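Local coordinates for protein putative peptidase (Clostridium acetobutylicum, PDB 3K9T) that binds one zinc ion per subunit and may take part in making modified polysaccharides, with no peptidase activity expected despite its aminopeptidase-like domain, at residues E3-N6 with K7-N11; D43-R46 with K47-L51; K209-S212 with K213-T216; S327-L331 with C332-K336. All coordinates share one frame; numbering follows the deposited sequence. Where two conformers were deposited one is given.

Contact 1. Residues E3-N6 with K7-N11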
loop_
_atom_site.group_PDB
_atom_site.type_symbol
_atom_site.label_atom_id
_atom_site.label_comp_id
_atom_site.label_asym_id
_atom_site.label_seq_id
_atom_site.Cartn_x
_atom_site.Cartn_y
_atom_site.Cartn_z
ATOM N N GLU A 3 -16.861 31.838 -5.831
ATOM C CA GLU A 3 -17.977 31.317 -6.605
ATOM C C GLU A 3 -18.097 32.104 -7.925
ATOM O O GLU A 3 -18.636 31.595 -8.915
ATOM C CB GLU A 3 -19.294 31.313 -5.803
ATOM C CG GLU A 3 -19.343 30.315 -4.635
ATOM C CD GLU A 3 -19.028 28.836 -5.003
ATOM O OE1 GLU A 3 -19.567 28.333 -5.996
ATOM O OE2 GLU A 3 -18.255 28.156 -4.278
ATOM N N GLU A 4 -17.553 33.318 -7.951
ATOM C CA GLU A 4 -17.481 34.088 -9.193
ATOM C C GLU A 4 -16.684 33.422 -10.326
ATOM O O GLU A 4 -16.867 33.777 -11.482
ATOM C CB GLU A 4 -16.941 35.487 -8.926
ATOM C CG GLU A 4 -17.956 36.381 -8.192
ATOM C CD GLU A 4 -17.592 37.837 -8.282
ATOM O OE1 GLU A 4 -16.387 38.127 -8.483
ATOM O OE2 GLU A 4 -18.502 38.695 -8.158
ATOM N N ILE A 5 -15.819 32.466 -10.000
ATOM C CA ILE A 5 -15.120 31.697 -11.016
ATOM C C ILE A 5 -16.101 30.813 -11.814
ATOM O O ILE A 5 -15.811 30.431 -12.948
ATOM C CB ILE A 5 -13.999 30.799 -10.394
ATOM C CG1 ILE A 5 -12.751 30.772 -11.283
ATOM C CG2 ILE A 5 -14.505 29.412 -10.148
ATOM C CD1 ILE A 5 -11.528 30.110 -10.640
ATOM N N ASN A 6 -17.250 30.479 -11.229
ATOM C CA ASN A 6 -18.175 29.551 -11.875
ATOM C C ASN A 6 -18.614 30.015 -13.268
ATOM O O ASN A 6 -18.756 29.210 -14.162
ATOM C CB ASN A 6 -19.403 29.285 -11.007
ATOM C CG ASN A 6 -19.071 28.648 -9.652
ATOM O OD1 ASN A 6 -17.933 28.286 -9.345
ATOM N ND2 ASN A 6 -20.091 28.530 -8.822
ATOM N N LYS A 7 -18.801 31.313 -13.455
ATOM C CA LYS A 7 -19.284 31.825 -14.731
ATOM C C LYS A 7 -18.203 31.654 -15.782
ATOM O O LYS A 7 -18.534 31.429 -16.946
ATOM C CB LYS A 7 -19.776 33.297 -14.634
ATOM C CG LYS A 7 -18.719 34.282 -14.094
ATOM C CD LYS A 7 -19.218 35.740 -13.817
ATOM C CE LYS A 7 -18.282 36.525 -12.792
ATOM N NZ LYS A 7 -18.710 36.450 -11.320
ATOM N N TYR A 8 -16.930 31.767 -15.375
ATOM C CA TYR A 8 -15.817 31.552 -16.290
ATOM C C TYR A 8 -15.736 30.077 -16.712
ATOM O O TYR A 8 -15.508 29.774 -17.890
ATOM C CB TYR A 8 -14.484 32.000 -15.677
ATOM C CG TYR A 8 -14.403 33.500 -15.462
ATOM C CD1 TYR A 8 -14.066 34.365 -16.494
ATOM C CD2 TYR A 8 -14.659 34.046 -14.230
ATOM C CE1 TYR A 8 -14.015 35.741 -16.284
ATOM C CE2 TYR A 8 -14.611 35.396 -14.014
ATOM C CZ TYR A 8 -14.300 36.245 -15.038
ATOM O OH TYR A 8 -14.251 37.594 -14.768
ATOM N N ILE A 9 -15.929 29.159 -15.763
ATOM C CA ILE A 9 -15.927 27.744 -16.088
ATOM C C ILE A 9 -17.110 27.478 -17.017
ATOM O O ILE A 9 -16.956 26.799 -18.037
ATOM C CB ILE A 9 -15.989 26.848 -14.834
ATOM C CG1 ILE A 9 -14.692 26.979 -14.034
ATOM C CG2 ILE A 9 -16.217 25.422 -15.233
ATOM C CD1 ILE A 9 -14.751 26.433 -12.581
ATOM N N GLN A 10 -18.274 28.052 -16.708
ATOM C CA GLN A 10 -19.468 27.825 -17.541
ATOM C C GLN A 10 -19.359 28.396 -18.947
ATOM O O GLN A 10 -20.057 27.936 -19.841
ATOM C CB GLN A 10 -20.711 28.378 -16.872
ATOM C CG GLN A 10 -21.192 27.538 -15.667
ATOM C CD GLN A 10 -21.958 28.373 -14.613
ATOM O OE1 GLN A 10 -22.335 29.532 -14.853
ATOM N NE2 GLN A 10 -22.155 27.787 -13.435
ATOM N N ASN A 11 -18.494 29.384 -19.164
ATOM C CA ASN A 11 -18.344 29.962 -20.501
ATOM C C ASN A 11 -17.081 29.499 -21.228
ATOM O O ASN A 11 -16.599 30.130 -22.190
ATOM C CB ASN A 11 -18.353 31.489 -20.427
ATOM C CG ASN A 11 -18.660 32.106 -21.756
ATOM O OD1 ASN A 11 -19.501 31.595 -22.502
ATOM N ND2 ASN A 11 -17.964 33.183 -22.089
#

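Contact 2. Residues D43-R46 with K47-L51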
loop_
_atom_site.group_PDB
_atom_site.type_symbol
_atom_site.label_atom_id
_atom_site.label_comp_id
_atom_site.label_asym_id
_atom_site.label_seq_id
_atom_site.Cartn_x
_atom_site.Cartn_y
_atom_site.Cartn_z
ATOM N N ASP A 43 4.512 41.469 -26.653
ATOM C CA ASP A 43 3.605 42.552 -27.029
ATOM C C ASP A 43 2.176 42.047 -27.152
ATOM O O ASP A 43 1.223 42.688 -26.680
ATOM C CB ASP A 43 4.020 43.214 -28.349
ATOM C CG ASP A 43 5.323 43.958 -28.235
ATOM O OD1 ASP A 43 5.649 44.394 -27.133
ATOM O OD2 ASP A 43 6.016 44.123 -29.244
ATOM N N ILE A 44 2.026 40.896 -27.799
ATOM C CA ILE A 44 0.702 40.346 -28.046
ATOM C C ILE A 44 0.073 39.924 -26.740
ATOM O O ILE A 44 -1.094 40.223 -26.506
ATOM C CB ILE A 44 0.711 39.209 -29.117
ATOM C CG1 ILE A 44 1.106 39.830 -30.484
ATOM C CG2 ILE A 44 -0.664 38.509 -29.129
ATOM C CD1 ILE A 44 1.701 38.909 -31.536
ATOM N N ILE A 45 0.855 39.277 -25.874
ATOM C CA ILE A 45 0.349 38.890 -24.565
ATOM C C ILE A 45 -0.170 40.119 -23.803
ATOM O O ILE A 45 -1.208 40.037 -23.131
ATOM C CB ILE A 45 1.399 38.126 -23.693
ATOM C CG1 ILE A 45 1.727 36.770 -24.326
ATOM C CG2 ILE A 45 0.827 37.913 -22.254
ATOM C CD1 ILE A 45 3.095 36.109 -23.888
ATOM N N ARG A 46 0.520 41.262 -23.941
ATOM C CA ARG A 46 0.160 42.462 -23.185
ATOM C C ARG A 46 -1.060 43.139 -23.753
ATOM O O ARG A 46 -1.506 44.109 -23.205
ATOM C CB ARG A 46 1.340 43.434 -23.034
ATOM C CG ARG A 46 2.275 43.012 -21.853
ATOM C CD ARG A 46 3.490 43.855 -21.729
ATOM N NE ARG A 46 4.269 43.787 -22.953
ATOM C CZ ARG A 46 5.261 44.614 -23.276
ATOM N NH1 ARG A 46 5.643 45.626 -22.467
ATOM N NH2 ARG A 46 5.877 44.418 -24.431
ATOM N N LYS A 47 -1.591 42.634 -24.866
ATOM C CA LYS A 47 -2.909 43.040 -25.321
ATOM C C LYS A 47 -3.999 42.354 -24.494
ATOM O O LYS A 47 -5.146 42.760 -24.534
ATOM C CB LYS A 47 -3.132 42.742 -26.796
ATOM C CG LYS A 47 -2.295 43.588 -27.715
ATOM C CD LYS A 47 -2.809 43.525 -29.121
ATOM C CE LYS A 47 -2.404 42.272 -29.820
ATOM N NZ LYS A 47 -3.014 42.239 -31.149
ATOM N N HIS A 48 -3.632 41.353 -23.712
ATOM C CA HIS A 48 -4.578 40.634 -22.873
ATOM C C HIS A 48 -4.370 40.849 -21.373
ATOM O O HIS A 48 -5.344 40.961 -20.614
ATOM C CB HIS A 48 -4.489 39.132 -23.180
ATOM C CG HIS A 48 -4.887 38.791 -24.576
ATOM N ND1 HIS A 48 -6.162 38.391 -24.902
ATOM C CD2 HIS A 48 -4.187 38.812 -25.738
ATOM C CE1 HIS A 48 -6.229 38.165 -26.203
ATOM N NE2 HIS A 48 -5.043 38.406 -26.734
ATOM N N ILE A 49 -3.116 40.832 -20.934
ATOM C CA ILE A 49 -2.802 41.017 -19.520
ATOM C C ILE A 49 -1.590 41.958 -19.361
ATOM O O ILE A 49 -0.779 42.111 -20.281
ATOM C CB ILE A 49 -2.506 39.646 -18.783
ATOM C CG1 ILE A 49 -1.284 38.937 -19.378
ATOM C CG2 ILE A 49 -3.707 38.730 -18.838
ATOM C CD1 ILE A 49 -0.664 37.820 -18.514
ATOM N N PRO A 50 -1.467 42.599 -18.193
ATOM C CA PRO A 50 -0.281 43.373 -18.009
ATOM C C PRO A 50 0.874 42.411 -17.806
ATOM O O PRO A 50 0.640 41.280 -17.342
ATOM C CB PRO A 50 -0.563 44.143 -16.708
ATOM C CG PRO A 50 -1.994 43.921 -16.407
ATOM C CD PRO A 50 -2.281 42.580 -16.975
ATOM N N LEU A 51 2.080 42.816 -18.206
ATOM C CA LEU A 51 3.281 42.096 -17.832
ATOM C C LEU A 51 4.382 43.077 -17.530
ATOM O O LEU A 51 4.460 44.158 -18.113
ATOM C CB LEU A 51 3.818 41.209 -18.936
ATOM C CG LEU A 51 3.153 39.947 -19.427
ATOM C CD1 LEU A 51 3.910 39.565 -20.712
ATOM C CD2 LEU A 51 3.127 38.802 -18.362
HETATM O O HOH W 1 5.220 45.959 -19.765
#

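Contact 3. Residues K209-S212 with K213-T216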
loop_
_atom_site.group_PDB
_atom_site.type_symbol
_atom_site.label_atom_id
_atom_site.label_comp_id
_atom_site.label_asym_id
_atom_site.label_seq_id
_atom_site.Cartn_x
_atom_site.Cartn_y
_atom_site.Cartn_z
ATOM N N LYS A 209 -6.002 36.337 -17.039
ATOM C CA LYS A 209 -7.050 37.274 -17.396
ATOM C C LYS A 209 -8.309 37.084 -16.523
ATOM O O LYS A 209 -8.915 38.067 -16.098
ATOM C CB LYS A 209 -7.371 37.120 -18.879
ATOM C CG LYS A 209 -8.205 38.231 -19.414
ATOM C CD LYS A 209 -8.803 37.944 -20.791
ATOM C CE LYS A 209 -7.799 37.925 -21.897
ATOM N NZ LYS A 209 -8.466 38.400 -23.181
ATOM N N ALA A 210 -8.688 35.829 -16.261
ATOM C CA ALA A 210 -9.822 35.521 -15.379
ATOM C C ALA A 210 -9.519 35.849 -13.893
ATOM O O ALA A 210 -10.314 36.491 -13.233
ATOM C CB ALA A 210 -10.257 34.039 -15.536
ATOM N N LEU A 211 -8.379 35.406 -13.373
ATOM C CA LEU A 211 -8.038 35.617 -11.959
ATOM C C LEU A 211 -7.934 37.092 -11.564
ATOM O O LEU A 211 -8.314 37.476 -10.463
ATOM C CB LEU A 211 -6.766 34.869 -11.566
ATOM C CG LEU A 211 -6.913 33.384 -11.242
ATOM C CD1 LEU A 211 -5.615 32.907 -10.578
ATOM C CD2 LEU A 211 -8.094 33.124 -10.340
ATOM N N SER A 212 -7.409 37.890 -12.488
ATOM C CA SER A 212 -7.359 39.335 -12.395
ATOM C C SER A 212 -8.645 39.987 -11.941
ATOM O O SER A 212 -8.611 41.069 -11.387
ATOM C CB SER A 212 -7.068 39.918 -13.782
ATOM O OG SER A 212 -5.718 39.768 -14.093
ATOM N N LYS A 213 -9.766 39.362 -12.260
ATOM C CA LYS A 213 -11.067 39.922 -11.988
ATOM C C LYS A 213 -11.685 39.436 -10.683
ATOM O O LYS A 213 -12.796 39.843 -10.351
ATOM C CB LYS A 213 -11.963 39.597 -13.176
ATOM C CG LYS A 213 -11.459 40.316 -14.448
ATOM C CD LYS A 213 -12.218 39.946 -15.684
ATOM C CE LYS A 213 -11.858 40.874 -16.855
ATOM N NZ LYS A 213 -10.446 40.876 -17.198
ATOM N N LEU A 214 -10.957 38.603 -9.933
ATOM C CA LEU A 214 -11.457 37.982 -8.709
ATOM C C LEU A 214 -10.653 38.397 -7.476
ATOM O O LEU A 214 -9.484 38.761 -7.566
ATOM C CB LEU A 214 -11.356 36.465 -8.840
ATOM C CG LEU A 214 -11.983 35.781 -10.049
ATOM C CD1 LEU A 214 -11.772 34.290 -9.942
ATOM C CD2 LEU A 214 -13.460 36.095 -10.093
ATOM N N LYS A 215 -11.283 38.312 -6.315
ATOM C CA LYS A 215 -10.622 38.603 -5.053
ATOM C C LYS A 215 -10.097 37.258 -4.525
ATOM O O LYS A 215 -10.866 36.448 -4.047
ATOM C CB LYS A 215 -11.640 39.221 -4.093
ATOM C CG LYS A 215 -11.087 39.593 -2.690
ATOM C CD LYS A 215 -12.207 40.151 -1.765
ATOM C CE LYS A 215 -11.804 40.172 -0.273
ATOM N NZ LYS A 215 -10.837 41.257 0.047
ATOM N N THR A 216 -8.792 37.015 -4.625
ATOM C CA THR A 216 -8.216 35.714 -4.247
ATOM C C THR A 216 -7.548 35.730 -2.884
ATOM O O THR A 216 -7.084 36.769 -2.442
ATOM C CB THR A 216 -7.169 35.217 -5.294
ATOM O OG1 THR A 216 -6.057 36.131 -5.351
ATOM C CG2 THR A 216 -7.801 35.093 -6.659
#

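Contact 4. Residues S327-L331 with C332-K336. With MRD ((4R)-2-methylpentane-2,4-diol), chain G.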
loop_
_atom_site.group_PDB
_atom_site.type_symbol
_atom_site.label_atom_id
_atom_site.label_comp_id
_atom_site.label_asym_id
_atom_site.label_seq_id
_atom_site.Cartn_x
_atom_site.Cartn_y
_atom_site.Cartn_z
ATOM N N SER A 327 6.413 20.161 -37.928
ATOM C CA SER A 327 5.396 21.005 -38.520
ATOM C C SER A 327 3.985 20.414 -38.423
ATOM O O SER A 327 3.016 21.069 -38.749
ATOM C CB SER A 327 5.753 21.259 -39.984
ATOM O OG SER A 327 5.930 20.037 -40.706
ATOM N N ALA A 328 3.875 19.162 -37.994
ATOM C CA ALA A 328 2.590 18.500 -37.779
ATOM C C ALA A 328 1.872 19.139 -36.568
ATOM O O ALA A 328 0.648 19.151 -36.495
ATOM C CB ALA A 328 2.820 16.998 -37.569
ATOM N N ASP A 329 2.644 19.656 -35.615
ATOM C CA ASP A 329 2.102 20.383 -34.478
ATOM C C ASP A 329 1.694 21.803 -34.928
ATOM O O ASP A 329 2.296 22.820 -34.525
ATOM C CB ASP A 329 3.143 20.463 -33.357
ATOM C CG ASP A 329 2.576 21.052 -32.062
ATOM O OD1 ASP A 329 1.351 21.283 -32.017
ATOM O OD2 ASP A 329 3.348 21.279 -31.097
ATOM N N ASN A 330 0.643 21.840 -35.737
ATOM C CA ASN A 330 0.155 23.045 -36.350
ATOM C C ASN A 330 -1.228 23.456 -35.847
ATOM O O ASN A 330 -1.776 22.838 -34.951
ATOM C CB ASN A 330 0.126 22.809 -37.856
ATOM C CG ASN A 330 -0.779 21.680 -38.269
ATOM O OD1 ASN A 330 -1.806 21.408 -37.656
ATOM N ND2 ASN A 330 -0.405 21.017 -39.345
ATOM N N LEU A 331 -1.817 24.475 -36.466
ATOM C CA LEU A 331 -3.089 25.021 -35.998
ATOM C C LEU A 331 -4.238 24.000 -35.949
ATOM O O LEU A 331 -5.022 23.933 -34.976
ATOM C CB LEU A 331 -3.435 26.265 -36.828
ATOM C CG LEU A 331 -2.535 27.481 -36.535
ATOM C CD1 LEU A 331 -2.763 28.583 -37.563
ATOM C CD2 LEU A 331 -2.744 28.018 -35.053
ATOM N N CYS A 332 -4.313 23.173 -36.981
ATOM C CA CYS A 332 -5.347 22.137 -37.053
ATOM C C CYS A 332 -5.166 21.054 -36.003
ATOM O O CYS A 332 -6.070 20.280 -35.760
ATOM C CB CYS A 332 -5.442 21.541 -38.453
ATOM S SG CYS A 332 -6.632 22.460 -39.458
ATOM N N TYR A 333 -4.007 21.028 -35.354
ATOM C CA TYR A 333 -3.767 20.084 -34.256
ATOM C C TYR A 333 -4.367 20.592 -32.933
ATOM O O TYR A 333 -4.672 19.799 -32.040
ATOM C CB TYR A 333 -2.259 19.752 -34.134
ATOM C CG TYR A 333 -1.919 18.761 -33.057
ATOM C CD1 TYR A 333 -2.478 17.483 -33.043
ATOM C CD2 TYR A 333 -1.058 19.112 -32.011
ATOM C CE1 TYR A 333 -2.167 16.562 -31.999
ATOM C CE2 TYR A 333 -0.739 18.207 -30.997
ATOM C CZ TYR A 333 -1.289 16.936 -31.005
ATOM O OH TYR A 333 -0.984 16.055 -30.000
HETATM N N MSE A 334 -4.518 21.908 -32.823
HETATM C CA MSE A 334 -5.260 22.525 -31.732
HETATM C C MSE A 334 -6.765 22.144 -31.866
HETATM O O MSE A 334 -7.324 22.105 -32.950
HETATM C CB MSE A 334 -5.122 24.047 -31.797
HETATM C CG MSE A 334 -3.711 24.591 -31.625
HETATM SE SE MSE A 334 -3.099 24.027 -29.866
HETATM C CE MSE A 334 -2.293 22.267 -30.178
ATOM N N ASN A 335 -7.389 21.847 -30.744
ATOM C CA ASN A 335 -8.792 21.491 -30.658
ATOM C C ASN A 335 -9.472 22.445 -29.653
ATOM O O ASN A 335 -9.017 22.558 -28.525
ATOM C CB ASN A 335 -8.881 20.053 -30.164
ATOM C CG ASN A 335 -10.273 19.599 -29.988
ATOM O OD1 ASN A 335 -10.932 19.903 -28.980
ATOM N ND2 ASN A 335 -10.756 18.856 -30.966
ATOM N N LYS A 336 -10.545 23.123 -30.050
ATOM C CA LYS A 336 -11.155 24.148 -29.184
ATOM C C LYS A 336 -11.694 23.609 -27.879
ATOM O O LYS A 336 -11.560 24.255 -26.828
ATOM C CB LYS A 336 -12.225 24.950 -29.933
ATOM C CG LYS A 336 -11.562 25.894 -30.948
ATOM C CD LYS A 336 -12.537 26.753 -31.717
ATOM C CE LYS A 336 -11.775 27.733 -32.595
ATOM N NZ LYS A 336 -12.595 28.367 -33.652
HETATM C C1 MRD G . -8.581 26.021 -36.435
HETATM C C2 MRD G . -9.229 25.258 -35.277
HETATM O O2 MRD G . -8.363 24.169 -34.913
HETATM C CM MRD G . -9.299 26.172 -34.075
HETATM C C3 MRD G . -10.618 24.719 -35.649
HETATM C C4 MRD G . -11.791 25.304 -34.849
HETATM O O4 MRD G . -12.831 24.352 -34.548
HETATM C C5 MRD G . -12.409 26.488 -35.598
#

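Contact 1. Residues E3-N6 with K7-N11
Lys7 folds back along the helix and runs side by side with Glu4, the two chains pointing the same way. Its CG sits between the backbone N and the carbonyl carbon (chi1 56°), and a bend at the last torsion brings NZ over the start of the Glu4 side chain, 3.1 Å from Glu4 CB. From there NZ makes a weak hydrogen bond to Glu4 O at 3.3 Å; the ion pair from NZ to Glu4 OE2 is long, 3.9 Å. Tyr8 lies beside the same carbonyl, its CD2 3.5 Å from Glu4 O, while Ile5 O approaches the ring edge near its plane. Ile5 O receives Ile9 N at 3.1 Å, and Ile5 CG2 meets Ile9 CD1 at 3.9 Å. One residue on, Gln10 N reaches Asn6 O at 2.8 Å. Asn6 ND2 turns back to Glu3 OE1, and Asn6 OD1 is taken by Arg417, so both ends of this amide are held. The short helix 5-10 is lodged between neighbours: Ile5, Tyr8 and Ile9 pack on helix 336-355, Asn6 and Ile9 meet helix 416-428 of the winged helix-turn-helix region, and Ile5 rests on the loop after helix 194-211.

Contact 2. Residues D43-R46 with K47-L51
Arg46 and Leu51 meet where the chain leaves helix 36-45 and doubles round toward a strand, their side chains crossing at about a right angle. The arginine can be followed outward. Its CA already points a hydrogen at Ile49 O, 3.1 Å away, and CB stays near that same oxygen. CG packs 3.8 Å from Leu51 CB and lies close to Leu51 N as well. CD passes the same CB at 3.9 Å. A bend at chi3 (-59°) then turns the chain back over the helix end, where NE bonds to Met42 O. The guanidinium finishes with two further partners: NH2 forms a salt bridge to Asp43 OD1 at 2.7 Å, and NH1 gives a hydrogen bond to a water that in turn donates to Leu51 O. The head group is thereby tied both to the last turn and to the departing chain.

Beneath, Ile45 presents CG2, which is anti to its backbone N, to both later apolar residues, touching Ile49 CG1 at 3.7 Å and Leu51 CD1 at 3.8 Å. Its carbonyl oxygen takes two backbone donors: Ile49 N in the carbonyl plane, and His48 N at 2.8 Å from well above it. Ile45, Ile49 and Leu51 all reach Phe224 of strand 219-225. This is a helix C-terminus turning into strand 52-57, the outermost strand at one side of the mixed sheet in the aminopeptidase-like domain.

Contact 3. Residues K209-S212 with K213-T216
Leu214 N donates to Leu211 O at 2.9 Å, nearly straight at 162° but from above the carbonyl plane, and so closes a type I beta turn. One residue back, Lys213 N reaches Ala210 O at 3.1 Å in a similar way, again well out of plane. Along the outside of this turn Lys213 runs back beside Lys209, both side chains pointing the same way. Its chain is extended until the last torsion, where a bend (chi4 58°) brings NZ over the helix end; the bond from NZ to Lys209 O is weak, 3.4 Å. The same NZ also hydrogen-bonds one hydroxyl of a diol probably left from crystallisation. Although the two lysine side chains are neighbours, Lys209 NZ stands 6.8 Å from Lys213 NZ and is bonded instead to His48.

The turn ends helix 194-211, whose first turn carries the zinc ligand Asp196, and starts the connection to strand 219-225 of the mixed sheet. On its inner side Leu211 CD2 does the apolar work, meeting Leu214 CD1 obliquely at 3.9 Å and Thr216 CG2 at 4.2 Å, while the same leucine side chain also touches Tyr220 and Phe222 of that strand. Ser212 turns OG, anti to its carbonyl carbon, to Ala208 O and the hydroxyl of Tyr172.

Contact 4. Residues S327-L331 with C332-K336
Tyr333 is held to the preceding loop chiefly by polar contacts. Its N donates to Asn330 O at 2.9 Å and, weakly, to Asn330 OD1 at 3.2 Å, an approach allowed because Asn330 CG sits between its own backbone N and carbonyl carbon (chi1 61°). Met334 N, in a selenomethionine, follows with a bond to Leu331 O at 3.0 Å. Both main-chain bonds arrive from well above the carbonyl plane, each spanning three residues in a tight turn.

Ring contacts come next. Asp329 OD1 lies at the edge of the tyrosine ring, near its plane, 3.2 Å from Tyr333 CD2, with carboxylate and ring planes 90° apart. The Tyr333 ring also meets that of Phe321.

Among bound groups, a diol probably from the crystallisation liquor places its O2 3.0 Å from Met334 O.

Asp329, at the centre of an inverse gamma turn, gives its carboxylate to backbone nitrogens at the start of helix 194-211: OD1 to Asn195 N and OD2 to Asp196 N. Its side chain is about 7 Å from the zinc ion, whose ligands are His190, Asp196 and His325. The arrangement is thus a second shell, with a loop carboxylate gripping the backbone of a metal-binding aspartate.

Along the chain the four come in series. Contacts 1 and 3 lie close, with centres about 11 Å apart: helix 5-10 rests on the turn that ends helix 194-211, Tyr8 and Glu4 packing against Lys213 and Leu214. Contact 2 touches contact 3 through His48 and Lys209, with centres about 16 Å apart, so two helix ends leading to strands 52-57 and 219-225 of the mixed sheet are joined directly. Contact 4 touches none of them; its centre is about 29 Å from that of contact 3. Yet both bear on helix 194-211: contact 3 forms its C-terminal end, while contact 4 packs against its N-terminal end beside the zinc site, so this helix spans from metal centre to N-terminal packing.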